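Local coordinates for putative peptidyl-arginine deiminase family protein (Campylobacter jejuni subsp. jejuni serotype O:2, PDB 6B10) that probably hydrolyses agmatine to N-carbamoylputrescine in polyamine biosynthesis, as an agmatine deiminase of the peptidyl-arginine deiminase family, at residues Ser17-Leu22 with Glu53-Leu58. Numbering follows the deposited sequence. Where two conformers were deposited one is given.
Sequences SEQEYL and EFQKVL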
loop_
_atom_site.group_PDB
_atom_site.type_symbol
_atom_site.label_atom_id
_atom_site.label_comp_id
_atom_site.label_asym_id
_atom_site.label_seq_id
_atom_site.Cartn_x
_atom_site.Cartn_y
_atom_site.Cartn_z
ATOM N N SER A 17 -2.259 12.635 -1.457
ATOM C CA SER A 17 -3.443 13.431 -1.802
ATOM C C SER A 17 -4.555 13.173 -0.783
ATOM O O SER A 17 -4.590 12.112 -0.135
ATOM C CB SER A 17 -3.956 13.100 -3.200
ATOM O OG SER A 17 -2.976 13.371 -4.174
ATOM N N GLU A 18 -5.449 14.150 -0.650
ATOM C CA GLU A 18 -6.496 14.117 0.365
ATOM C C GLU A 18 -7.414 12.916 0.164
ATOM O O GLU A 18 -7.758 12.563 -0.964
ATOM C CB GLU A 18 -7.308 15.420 0.345
ATOM C CG GLU A 18 -8.216 15.593 1.558
ATOM C CD GLU A 18 -8.824 16.989 1.657
ATOM O OE1 GLU A 18 -8.979 17.657 0.615
ATOM O OE2 GLU A 18 -9.158 17.418 2.782
ATOM N N GLN A 19 -7.812 12.303 1.270
ATOM C CA GLN A 19 -8.575 11.072 1.245
ATOM C C GLN A 19 -9.883 11.186 2.020
ATOM O O GLN A 19 -10.040 12.056 2.878
ATOM C CB GLN A 19 -7.736 9.937 1.852
ATOM C CG GLN A 19 -6.456 9.612 1.093
ATOM C CD GLN A 19 -5.496 8.762 1.916
ATOM O OE1 GLN A 19 -5.917 7.837 2.618
ATOM N NE2 GLN A 19 -4.202 9.077 1.841
ATOM N N GLU A 20 -10.811 10.290 1.689
ATOM C CA GLU A 20 -12.092 10.202 2.380
ATOM C C GLU A 20 -12.067 9.033 3.368
ATOM O O GLU A 20 -12.512 9.171 4.504
ATOM C CB GLU A 20 -13.234 10.039 1.370
ATOM C CG GLU A 20 -14.621 10.306 1.940
ATOM C CD GLU A 20 -14.894 11.781 2.167
ATOM O OE1 GLU A 20 -14.825 12.558 1.196
ATOM O OE2 GLU A 20 -15.197 12.160 3.317
ATOM N N TYR A 21 -11.532 7.890 2.939
ATOM C CA TYR A 21 -11.446 6.703 3.789
ATOM C C TYR A 21 -10.092 6.015 3.699
ATOM O O TYR A 21 -9.446 6.032 2.649
ATOM C CB TYR A 21 -12.469 5.661 3.348
ATOM C CG TYR A 21 -13.920 5.972 3.654
ATOM C CD1 TYR A 21 -14.467 5.679 4.898
ATOM C CD2 TYR A 21 -14.755 6.515 2.682
ATOM C CE1 TYR A 21 -15.798 5.932 5.171
ATOM C CE2 TYR A 21 -16.089 6.781 2.948
ATOM C CZ TYR A 21 -16.604 6.485 4.190
ATOM O OH TYR A 21 -17.930 6.744 4.453
ATOM N N LEU A 22 -9.681 5.395 4.805
ATOM C CA LEU A 22 -8.770 4.259 4.751
ATOM C C LEU A 22 -9.606 2.996 4.976
ATOM O O LEU A 22 -10.397 2.907 5.920
ATOM C CB LEU A 22 -7.654 4.357 5.796
ATOM C CG LEU A 22 -6.468 3.404 5.566
ATOM C CD1 LEU A 22 -5.644 3.822 4.359
ATOM C CD2 LEU A 22 -5.563 3.323 6.785
ATOM N N GLU A 53 -8.075 9.324 14.127
ATOM C CA GLU A 53 -7.833 10.689 14.596
ATOM C C GLU A 53 -7.670 11.655 13.428
ATOM O O GLU A 53 -7.892 12.853 13.578
ATOM C CB GLU A 53 -6.572 10.744 15.464
ATOM C CG GLU A 53 -6.407 12.038 16.253
ATOM C CD GLU A 53 -4.965 12.329 16.607
ATOM O OE1 GLU A 53 -4.575 13.517 16.569
ATOM O OE2 GLU A 53 -4.224 11.372 16.917
ATOM N N PHE A 54 -7.267 11.136 12.267
ATOM C CA PHE A 54 -6.971 11.976 11.100
ATOM C C PHE A 54 -7.965 11.892 9.937
ATOM O O PHE A 54 -8.132 12.864 9.205
ATOM C CB PHE A 54 -5.571 11.649 10.596
ATOM C CG PHE A 54 -4.486 12.095 11.528
ATOM C CD1 PHE A 54 -4.008 13.394 11.475
ATOM C CD2 PHE A 54 -3.954 11.220 12.469
ATOM C CE1 PHE A 54 -3.016 13.817 12.335
ATOM C CE2 PHE A 54 -2.961 11.633 13.330
ATOM C CZ PHE A 54 -2.491 12.933 13.264
ATOM N N GLN A 55 -8.600 10.742 9.742
ATOM C CA GLN A 55 -9.611 10.613 8.696
ATOM C C GLN A 55 -10.507 9.420 8.975
ATOM O O GLN A 55 -10.191 8.581 9.821
ATOM C CB GLN A 55 -8.956 10.478 7.307
ATOM C CG GLN A 55 -8.246 9.154 7.059
ATOM C CD GLN A 55 -7.489 9.116 5.734
ATOM O OE1 GLN A 55 -6.814 10.073 5.358
ATOM N NE2 GLN A 55 -7.584 7.994 5.034
ATOM N N LYS A 56 -11.615 9.331 8.252
ATOM C CA LYS A 56 -12.531 8.218 8.448
ATOM C C LYS A 56 -11.869 6.897 8.095
ATOM O O LYS A 56 -10.987 6.836 7.239
ATOM C CB LYS A 56 -13.803 8.386 7.625
ATOM C CG LYS A 56 -14.718 9.483 8.125
ATOM C CD LYS A 56 -15.936 9.613 7.224
ATOM C CE LYS A 56 -15.619 10.385 5.956
ATOM N NZ LYS A 56 -16.737 10.261 4.983
ATOM N N VAL A 57 -12.309 5.847 8.770
ATOM C CA VAL A 57 -11.838 4.503 8.529
ATOM C C VAL A 57 -13.056 3.632 8.241
ATOM O O VAL A 57 -14.080 3.747 8.921
ATOM C CB VAL A 57 -11.098 3.952 9.772
ATOM C CG1 VAL A 57 -10.704 2.490 9.581
ATOM C CG2 VAL A 57 -9.868 4.797 10.083
ATOM N N LEU A 58 -12.936 2.769 7.237
ATOM C CA LEU A 58 -13.967 1.791 6.911
ATOM C C LEU A 58 -13.419 0.387 7.132
ATOM O O LEU A 58 -12.403 0.016 6.549
ATOM C CB LEU A 58 -14.414 1.946 5.455
ATOM C CG LEU A 58 -15.497 0.970 4.974
ATOM C CD1 LEU A 58 -16.760 1.094 5.811
ATOM C CD2 LEU A 58 -15.822 1.200 3.508
HETATM O O HOH W 1 -12.542 11.364 6.510
#
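Leu-22 pairs in parallel with Val-57 and joins the two parallel strands of a beta-alpha-beta crossover, strand 19-25 running through helix 37-52 into its neighbour 56-61. Leu-22 serves both backbone bonds: its N donates to Lys-56 O at 3.1 Å, and its O takes the N-H of Leu-58 at 2.9 Å. One step back the ladder opens, and a water bridges instead, donating to Glu-20 O and accepting from Lys-56 N. Glu-20 and Tyr-21 both face Arg-328 on the other neighbouring strand, a classic beta bulge.

On the Tyr-21 side of the sheet, Lys-56 bends at chi3 (-79°), which turns CE toward Glu-20, whose side chain lies beside it and points the same way. In one of the two conformers deposited for Glu-20, NZ forms a salt bridge with Glu-20 OE2 at 3.0 Å, meeting that oxygen on its anti side and somewhat out of the carboxylate plane. The same ammonium sits 4.4 Å from the centroid of the Tyr-21 ring, an off-centre cation-pi contact. At the other end of the ring, CD1 touches Leu-58 CB at 3.8 Å, while the hydroxyl bonds to Glu-77.

Across from each other, Gln-19 and Gln-55 meet with their amide planes almost perpendicular. Gln-55 NE2 donates to Gln-19 OE1 at 2.9 Å, nearly straight (171°); the acceptor lies in the Gln-55 amide plane, but the donor stands above the Gln-19 carbonyl plane. Asn-327 ND2 also bonds OE1, and Asn-277 N holds Gln-55 OE1.

Buried amides thus find polar partners where the strands diverge, while the lysine ammonium has an aromatic ring and, in one conformer, a carboxylate close by, surroundings that would be expected to suit its positive charge.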